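Local coordinates for rhamnose ABC transporter, periplasmic rhamnose-binding protein (Kribbella flavida, PDB 4KVF), which probably binds rhamnose or a related sugar outside the membrane, as the substrate-binding component of an ABC transporter, at residues Glu71-Gly76 and Asn90-Gln95; Ile100-Asn105 and Pro112-Ala117; Lys157-Gly162 and Lys252-Gly257. All blocks are in the same frame, centred on the assembly; numbering follows the deposited sequence.

Contact 1. Residues Glu71-Gly76 and Asn90-Gln95; sequences EYKLVG and NTLIQQ
V75 and L92 mark the closest backbone approach, 8.5 Å from V75 CA to L92 CA, where the end of strand 71-74 runs beside the last turn of helix 85-94. The side chains of V75 and L92 run antiparallel, each overlapping the flank of the other. V75 CG2 lies 3.9 Å from L92 CD1, and CD2 of the same leucine fits against both methyls of V75. L92 also touches A43 on the neighbouring strand 41-45. K73 comes next. Its CG is anti to the backbone N (chi1 173°), and the chain runs straight as far as CD, then bends at chi3 and chi4. The straight part brings CD to 4.0 Å from L92 CD2. The bends then turn CE and NZ across the amide of Q95, at about a right angle. K73 CE is 3.2 Å from Q95 OE1. The oxygen faces CD and CE, the latter probably polarised by the adjacent ammonium group. K73 NZ and Q95 NE2, 3.4 Å apart, are both donors and do not bond. Shortening K73 to an alanine would probably take away the lysine chain that packs on L92 CD2 and leave the amide of Q95 without its neighbour on the strand, freer to turn. The patch is thus apolar toward the sheet and polar where helix 85-94 ends. It belongs to a beta-alpha-beta crossover, in which helix 85-94 leads from edge strand 71-74 past strand 41-45 to strand 99-102, as in the Rossmann-like domains of periplasmic binding proteins.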
loop_
_atom_site.group_PDB
_atom_site.type_symbol
_atom_site.label_atom_id
_atom_site.label_comp_id
_atom_site.label_asym_id
_atom_site.label_seq_id
_atom_site.Cartn_x
_atom_site.Cartn_y
_atom_site.Cartn_z
ATOM N N GLU A 71 -7.043 -17.178 16.873
ATOM C CA GLU A 71 -7.329 -18.158 15.831
ATOM C C GLU A 71 -7.459 -17.441 14.499
ATOM O O GLU A 71 -8.282 -16.541 14.369
ATOM C CB GLU A 71 -8.646 -18.874 16.116
ATOM C CG GLU A 71 -8.697 -19.666 17.409
ATOM C CD GLU A 71 -10.003 -20.438 17.544
ATOM O OE1 GLU A 71 -10.629 -20.749 16.503
ATOM O OE2 GLU A 71 -10.410 -20.725 18.690
ATOM N N TYR A 72 -6.679 -17.857 13.505
ATOM C CA TYR A 72 -6.664 -17.179 12.199
ATOM C C TYR A 72 -7.569 -17.873 11.174
ATOM O O TYR A 72 -7.567 -19.096 11.066
ATOM C CB TYR A 72 -5.223 -17.119 11.687
ATOM C CG TYR A 72 -5.038 -16.737 10.233
ATOM C CD1 TYR A 72 -4.989 -15.405 9.845
ATOM C CD2 TYR A 72 -4.849 -17.712 9.259
ATOM C CE1 TYR A 72 -4.790 -15.053 8.518
ATOM C CE2 TYR A 72 -4.646 -17.370 7.931
ATOM C CZ TYR A 72 -4.618 -16.041 7.569
ATOM O OH TYR A 72 -4.421 -15.712 6.250
ATOM N N LYS A 73 -8.341 -17.087 10.429
ATOM C CA LYS A 73 -9.137 -17.619 9.331
ATOM C C LYS A 73 -8.973 -16.741 8.087
ATOM O O LYS A 73 -8.882 -15.516 8.187
ATOM C CB LYS A 73 -10.606 -17.709 9.743
ATOM C CG LYS A 73 -11.552 -18.089 8.625
ATOM C CD LYS A 73 -12.941 -18.365 9.180
ATOM C CE LYS A 73 -13.238 -19.856 9.242
ATOM N NZ LYS A 73 -13.785 -20.396 7.959
ATOM N N LEU A 74 -8.908 -17.381 6.923
ATOM C CA LEU A 74 -8.821 -16.676 5.649
ATOM C C LEU A 74 -9.989 -17.124 4.787
ATOM O O LEU A 74 -10.197 -18.325 4.586
ATOM C CB LEU A 74 -7.499 -17.012 4.940
ATOM C CG LEU A 74 -7.213 -16.406 3.555
ATOM C CD1 LEU A 74 -7.107 -14.878 3.623
ATOM C CD2 LEU A 74 -5.950 -16.993 2.924
ATOM N N VAL A 75 -10.764 -16.159 4.294
ATOM C CA VAL A 75 -11.842 -16.441 3.350
ATOM C C VAL A 75 -11.762 -15.435 2.204
ATOM O O VAL A 75 -11.087 -14.413 2.316
ATOM C CB VAL A 75 -13.252 -16.337 4.002
ATOM C CG1 VAL A 75 -13.392 -17.292 5.206
ATOM C CG2 VAL A 75 -13.547 -14.910 4.414
ATOM N N GLY A 76 -12.461 -15.717 1.112
ATOM C CA GLY A 76 -12.542 -14.762 0.022
ATOM C C GLY A 76 -12.780 -15.373 -1.343
ATOM O O GLY A 76 -12.617 -16.583 -1.539
ATOM N N ASN A 90 -21.036 -12.003 5.596
ATOM C CA ASN A 90 -22.177 -12.636 6.251
ATOM C C ASN A 90 -21.794 -13.988 6.831
ATOM O O ASN A 90 -22.252 -14.367 7.919
ATOM C CB ASN A 90 -23.359 -12.772 5.282
ATOM C CG ASN A 90 -24.078 -11.442 5.056
ATOM O OD1 ASN A 90 -24.072 -10.572 5.932
ATOM N ND2 ASN A 90 -24.705 -11.289 3.892
ATOM N N THR A 91 -20.957 -14.722 6.102
ATOM C CA THR A 91 -20.447 -15.992 6.603
ATOM C C THR A 91 -19.625 -15.781 7.871
ATOM O O THR A 91 -19.798 -16.497 8.853
ATOM C CB THR A 91 -19.571 -16.694 5.560
ATOM O OG1 THR A 91 -20.337 -16.903 4.367
ATOM C CG2 THR A 91 -19.081 -18.037 6.097
ATOM N N LEU A 92 -18.735 -14.791 7.854
ATOM C CA LEU A 92 -17.890 -14.541 9.014
ATOM C C LEU A 92 -18.715 -14.149 10.241
ATOM O O LEU A 92 -18.379 -14.511 11.365
ATOM C CB LEU A 92 -16.835 -13.480 8.705
ATOM C CG LEU A 92 -15.823 -13.892 7.629
ATOM C CD1 LEU A 92 -14.840 -12.750 7.376
ATOM C CD2 LEU A 92 -15.076 -15.171 8.034
ATOM N N ILE A 93 -19.790 -13.403 10.020
ATOM C CA ILE A 93 -20.714 -13.071 11.104
ATOM C C ILE A 93 -21.336 -14.316 11.725
ATOM O O ILE A 93 -21.326 -14.478 12.948
ATOM C CB ILE A 93 -21.841 -12.120 10.635
ATOM C CG1 ILE A 93 -21.248 -10.782 10.195
ATOM C CG2 ILE A 93 -22.875 -11.929 11.742
ATOM C CD1 ILE A 93 -22.255 -9.858 9.490
ATOM N N GLN A 94 -21.886 -15.197 10.891
ATOM C CA GLN A 94 -22.501 -16.424 11.397
ATOM C C GLN A 94 -21.498 -17.342 12.106
ATOM O O GLN A 94 -21.870 -18.101 12.999
ATOM C CB GLN A 94 -23.231 -17.192 10.292
ATOM C CG GLN A 94 -24.693 -16.809 10.110
ATOM C CD GLN A 94 -25.481 -16.816 11.407
ATOM O OE1 GLN A 94 -25.825 -15.757 11.937
ATOM N NE2 GLN A 94 -25.785 -18.012 11.918
ATOM N N GLN A 95 -20.230 -17.273 11.712
ATOM C CA GLN A 95 -19.178 -18.071 12.351
ATOM C C GLN A 95 -18.673 -17.431 13.651
ATOM O O GLN A 95 -17.837 -18.004 14.357
ATOM C CB GLN A 95 -17.997 -18.273 11.389
ATOM C CG GLN A 95 -18.296 -19.171 10.197
ATOM C CD GLN A 95 -17.103 -19.303 9.254
ATOM O OE1 GLN A 95 -16.160 -18.510 9.314
ATOM N NE2 GLN A 95 -17.138 -20.316 8.385
#

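Contact 2. Residues Ile100-Asn105 and Pro112-Ala117; sequences IVVAAN and PSLNQA
L114 and A117 face V102 and I100 inside one beta-alpha-beta unit, made of strand 99-102, helix 111-119 and strand 123-127. The contact is the packing of that helix on the strand that leads into it. The helix starts at C111, which is tied to C135 by a disulfide. P112 follows in the first turn, and its O accepts a hydrogen bond from the backbone N of Q116 at 3.0 Å. S113 turns to the neighbouring helix 85-94, where it touches I89 and N90. Its OG is hydrogen-bonded to V110 O.

L114 is the first residue to reach the strand. Its CG is anti to the carbonyl carbon (chi1 -70°), and the leucine puts both methyls near one methyl of V102. L114 CD2 is 4.2 Å from V102 CG1, and L114 CD1 is 4.3 Å from that same CG1. L114 also touches V124 and I89, so it is wedged among two strands and a second helix. N115 points to the loop around C135. Its OD1 is hydrogen-bonded to R118 NH1, and its ND2 makes a weak hydrogen bond to T134 O. Both ends of this amide are therefore engaged away from the strand. Q116 lies on the exposed side of the helix.

A117, one turn after L114, brings the helix back to the sheet. Its backbone N is hydrogen-bonded to S113 O at 2.9 Å. CA of A117 is 8.4 Å from CA of I100, a gap that the small methyl of A117 cannot fill alone and the long side chain of I100 closes. I100 is extended at its second torsion (chi2 174°), which sends its terminal methyl outward from the strand, and CD1 of I100 ends 4.1 Å from CB of A117.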
loop_
_atom_site.group_PDB
_atom_site.type_symbol
_atom_site.label_atom_id
_atom_site.label_comp_id
_atom_site.label_asym_id
_atom_site.label_seq_id
_atom_site.Cartn_x
_atom_site.Cartn_y
_atom_site.Cartn_z
ATOM N N ILE A 100 -13.178 -8.879 12.081
ATOM C CA ILE A 100 -13.150 -9.058 10.634
ATOM C C ILE A 100 -12.203 -8.028 10.036
ATOM O O ILE A 100 -12.366 -6.827 10.235
ATOM C CB ILE A 100 -14.551 -8.899 9.979
ATOM C CG1 ILE A 100 -15.504 -9.995 10.467
ATOM C CG2 ILE A 100 -14.437 -8.970 8.444
ATOM C CD1 ILE A 100 -16.958 -9.826 9.974
ATOM N N VAL A 101 -11.187 -8.513 9.333
ATOM C CA VAL A 101 -10.230 -7.653 8.644
ATOM C C VAL A 101 -10.506 -7.749 7.145
ATOM O O VAL A 101 -10.335 -8.810 6.528
ATOM C CB VAL A 101 -8.791 -8.109 8.939
ATOM C CG1 VAL A 101 -7.797 -7.179 8.269
ATOM C CG2 VAL A 101 -8.570 -8.134 10.440
ATOM N N VAL A 102 -10.935 -6.641 6.549
ATOM C CA VAL A 102 -11.461 -6.709 5.188
ATOM C C VAL A 102 -10.931 -5.593 4.278
ATOM O O VAL A 102 -10.841 -4.427 4.680
ATOM C CB VAL A 102 -13.014 -6.700 5.215
ATOM C CG1 VAL A 102 -13.537 -5.501 6.018
ATOM C CG2 VAL A 102 -13.592 -6.712 3.799
ATOM N N ALA A 103 -10.589 -5.956 3.049
ATOM C CA ALA A 103 -10.209 -4.962 2.048
ATOM C C ALA A 103 -11.439 -4.735 1.186
ATOM O O ALA A 103 -11.763 -5.554 0.336
ATOM C CB ALA A 103 -9.042 -5.464 1.195
ATOM N N ALA A 104 -12.133 -3.630 1.430
ATOM C CA ALA A 104 -13.407 -3.370 0.754
ATOM C C ALA A 104 -13.269 -3.002 -0.720
ATOM O O ALA A 104 -12.574 -2.047 -1.076
ATOM C CB ALA A 104 -14.185 -2.266 1.521
ATOM N N ASN A 105 -13.937 -3.752 -1.597
ATOM C CA ASN A 105 -13.919 -3.432 -3.020
ATOM C C ASN A 105 -14.744 -2.193 -3.340
ATOM O O ASN A 105 -14.407 -1.423 -4.236
ATOM C CB ASN A 105 -14.427 -4.613 -3.846
ATOM C CG ASN A 105 -13.435 -5.755 -3.893
ATOM O OD1 ASN A 105 -12.222 -5.536 -3.831
ATOM N ND2 ASN A 105 -13.940 -6.982 -4.011
ATOM N N PRO A 112 -23.995 -2.397 5.193
ATOM C CA PRO A 112 -25.047 -3.050 5.981
ATOM C C PRO A 112 -24.540 -4.274 6.740
ATOM O O PRO A 112 -24.806 -4.399 7.938
ATOM C CB PRO A 112 -26.074 -3.459 4.921
ATOM C CG PRO A 112 -25.926 -2.408 3.863
ATOM C CD PRO A 112 -24.438 -2.162 3.802
ATOM N N SER A 113 -23.807 -5.151 6.063
ATOM C CA SER A 113 -23.310 -6.365 6.720
ATOM C C SER A 113 -22.208 -6.049 7.735
ATOM O O SER A 113 -22.191 -6.624 8.825
ATOM C CB SER A 113 -22.838 -7.399 5.689
ATOM O OG SER A 113 -21.759 -6.895 4.923
ATOM N N LEU A 114 -21.292 -5.139 7.394
ATOM C CA LEU A 114 -20.271 -4.746 8.367
ATOM C C LEU A 114 -20.883 -4.147 9.632
ATOM O O LEU A 114 -20.425 -4.428 10.740
ATOM C CB LEU A 114 -19.225 -3.790 7.769
ATOM C CG LEU A 114 -18.280 -4.427 6.739
ATOM C CD1 LEU A 114 -17.284 -3.398 6.230
ATOM C CD2 LEU A 114 -17.544 -5.633 7.332
ATOM N N ASN A 115 -21.915 -3.326 9.479
ATOM C CA ASN A 115 -22.547 -2.726 10.653
ATOM C C ASN A 115 -23.375 -3.744 11.427
ATOM O O ASN A 115 -23.541 -3.632 12.642
ATOM C CB ASN A 115 -23.361 -1.482 10.282
ATOM C CG ASN A 115 -22.482 -0.247 10.150
ATOM O OD1 ASN A 115 -21.452 -0.136 10.830
ATOM N ND2 ASN A 115 -22.867 0.674 9.271
ATOM N N GLN A 116 -23.877 -4.752 10.719
ATOM C CA GLN A 116 -24.526 -5.870 11.390
ATOM C C GLN A 116 -23.496 -6.601 12.255
ATOM O O GLN A 116 -23.790 -6.999 13.386
ATOM C CB GLN A 116 -25.126 -6.827 10.365
ATOM C CG GLN A 116 -25.868 -7.997 10.973
ATOM C CD GLN A 116 -27.356 -7.738 11.103
ATOM O OE1 GLN A 116 -27.782 -6.647 11.491
ATOM N NE2 GLN A 116 -28.158 -8.745 10.772
ATOM N N ALA A 117 -22.289 -6.771 11.719
ATOM C CA ALA A 117 -21.208 -7.403 12.478
ATOM C C ALA A 117 -20.886 -6.581 13.720
ATOM O O ALA A 117 -20.801 -7.114 14.827
ATOM C CB ALA A 117 -19.953 -7.571 11.617
#

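Contact 3. Residues Lys157-Gly162 and Lys252-Gly257; sequences KELAGG and KVAITG
L159, A254 and T256 meet through aliphatic carbon alone, with no ring, amide or carboxylate between them. The nearby carboxylate of E158 is turned elsewhere, into a salt bridge with K275 NZ. L159 does the work from the helix side. Its CB lies 3.7 Å from A254 CB, and its CD1 and CD2 are each 4.1 Å from that methyl, which rests against the whole side of the leucine. CG of L159 is anti to the carbonyl carbon (chi1 -66°). From there CD1 reaches along strand 254-257 to T256, 3.6 Å from its CB and 3.9 Å from its CG2. T256 presents CB and CG2 to the leucine, while its OG1 is hydrogen-bonded to K275 O. L159 also touches V228 on the next strand, 226-231. Just beyond it the helix ends in a Schellman motif, with G162 N hydrogen-bonded to K157 O at 2.8 Å and G161 N, at a residue of positive phi, hydrogen-bonded to E158 O. The chemistry implies that the end of helix 145-159 meets strand 254-257 here by apolar packing alone, which would set closeness of fit rather than direction, while E158 OE2 and T256 OG1 find their partners in K275.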
loop_
_atom_site.group_PDB
_atom_site.type_symbol
_atom_site.label_atom_id
_atom_site.label_comp_id
_atom_site.label_asym_id
_atom_site.label_seq_id
_atom_site.Cartn_x
_atom_site.Cartn_y
_atom_site.Cartn_z
ATOM N N LYS A 157 14.606 13.656 -6.522
ATOM C CA LYS A 157 15.555 14.731 -6.259
ATOM C C LYS A 157 16.970 14.201 -6.027
ATOM O O LYS A 157 17.933 14.743 -6.559
ATOM C CB LYS A 157 15.107 15.573 -5.062
ATOM C CG LYS A 157 15.923 16.845 -4.845
ATOM C CD LYS A 157 15.256 17.698 -3.778
ATOM C CE LYS A 157 15.970 19.008 -3.523
ATOM N NZ LYS A 157 15.244 19.747 -2.451
ATOM N N GLU A 158 17.080 13.139 -5.233
ATOM C CA GLU A 158 18.369 12.497 -4.984
ATOM C C GLU A 158 18.978 11.985 -6.289
ATOM O O GLU A 158 20.134 12.269 -6.602
ATOM C CB GLU A 158 18.204 11.343 -3.990
ATOM C CG GLU A 158 17.731 11.761 -2.605
ATOM C CD GLU A 158 17.281 10.582 -1.755
ATOM O OE1 GLU A 158 17.226 10.729 -0.512
ATOM O OE2 GLU A 158 16.970 9.514 -2.329
ATOM N N LEU A 159 18.189 11.236 -7.054
ATOM C CA LEU A 159 18.670 10.626 -8.293
ATOM C C LEU A 159 19.068 11.676 -9.330
ATOM O O LEU A 159 19.967 11.452 -10.146
ATOM C CB LEU A 159 17.611 9.662 -8.855
ATOM C CG LEU A 159 17.343 8.420 -7.990
ATOM C CD1 LEU A 159 16.024 7.753 -8.375
ATOM C CD2 LEU A 159 18.505 7.438 -8.119
ATOM N N ALA A 160 18.414 12.834 -9.289
ATOM C CA ALA A 160 18.707 13.917 -10.230
ATOM C C ALA A 160 19.854 14.794 -9.738
ATOM O O ALA A 160 20.225 15.766 -10.396
ATOM C CB ALA A 160 17.475 14.768 -10.466
ATOM N N GLY A 161 20.400 14.455 -8.575
ATOM C CA GLY A 161 21.462 15.250 -7.987
ATOM C C GLY A 161 21.011 16.654 -7.626
ATOM O O GLY A 161 21.777 17.609 -7.755
ATOM N N GLY A 162 19.761 16.783 -7.184
ATOM C CA GLY A 162 19.251 18.051 -6.693
ATOM C C GLY A 162 18.562 18.948 -7.710
ATOM O O GLY A 162 17.855 19.881 -7.333
ATOM N N LYS A 252 22.463 6.545 -17.677
ATOM C CA LYS A 252 22.338 7.945 -18.080
ATOM C C LYS A 252 21.036 8.583 -17.598
ATOM O O LYS A 252 20.945 9.803 -17.472
ATOM C CB LYS A 252 22.460 8.079 -19.604
ATOM N N VAL A 253 20.028 7.757 -17.336
ATOM C CA VAL A 253 18.778 8.242 -16.757
ATOM C C VAL A 253 18.389 7.334 -15.595
ATOM O O VAL A 253 18.620 6.121 -15.640
ATOM C CB VAL A 253 17.641 8.326 -17.810
ATOM C CG1 VAL A 253 17.275 6.945 -18.323
ATOM C CG2 VAL A 253 16.413 9.015 -17.229
ATOM N N ALA A 254 17.837 7.920 -14.538
ATOM C CA ALA A 254 17.415 7.136 -13.386
ATOM C C ALA A 254 15.952 6.755 -13.537
ATOM O O ALA A 254 15.171 7.490 -14.140
ATOM C CB ALA A 254 17.626 7.911 -12.098
ATOM N N ILE A 255 15.590 5.600 -12.990
ATOM C CA ILE A 255 14.202 5.165 -12.957
ATOM C C ILE A 255 13.819 4.921 -11.509
ATOM O O ILE A 255 14.519 4.196 -10.809
ATOM C CB ILE A 255 14.002 3.843 -13.747
ATOM C CG1 ILE A 255 14.447 4.002 -15.202
ATOM C CG2 ILE A 255 12.552 3.389 -13.674
ATOM C CD1 ILE A 255 13.496 4.840 -16.041
ATOM N N THR A 256 12.734 5.539 -11.046
ATOM C CA THR A 256 12.215 5.246 -9.711
ATOM C C THR A 256 10.685 5.189 -9.758
ATOM O O THR A 256 10.107 5.231 -10.837
ATOM C CB THR A 256 12.721 6.254 -8.654
ATOM O OG1 THR A 256 12.332 5.812 -7.346
ATOM C CG2 THR A 256 12.161 7.649 -8.911
ATOM N N GLY A 257 10.025 5.066 -8.612
ATOM C CA GLY A 257 8.587 4.888 -8.616
ATOM C C GLY A 257 8.120 3.840 -7.622
ATOM O O GLY A 257 8.764 3.617 -6.597
#

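In the fold
Contacts 1 and 2 hold successive helices to the same parallel sheet, and their centres are 11 Å apart. They touch directly: L92 CB is 3.9 Å from I100 CD1, and I93 CG1 is 3.7 Å from A117 CB. Contact 2 is the buried one and purely aliphatic. Contact 1, at the edge strand, is partly exposed and adds a lysine and a glutamine to its apolar centre. Contact 3 lies on the second parallel sheet, on the opposite side of the chain's centre, about 21 Å from contact 2 between nearest atoms. It is partly buried as well, yet its touching atoms are all carbon.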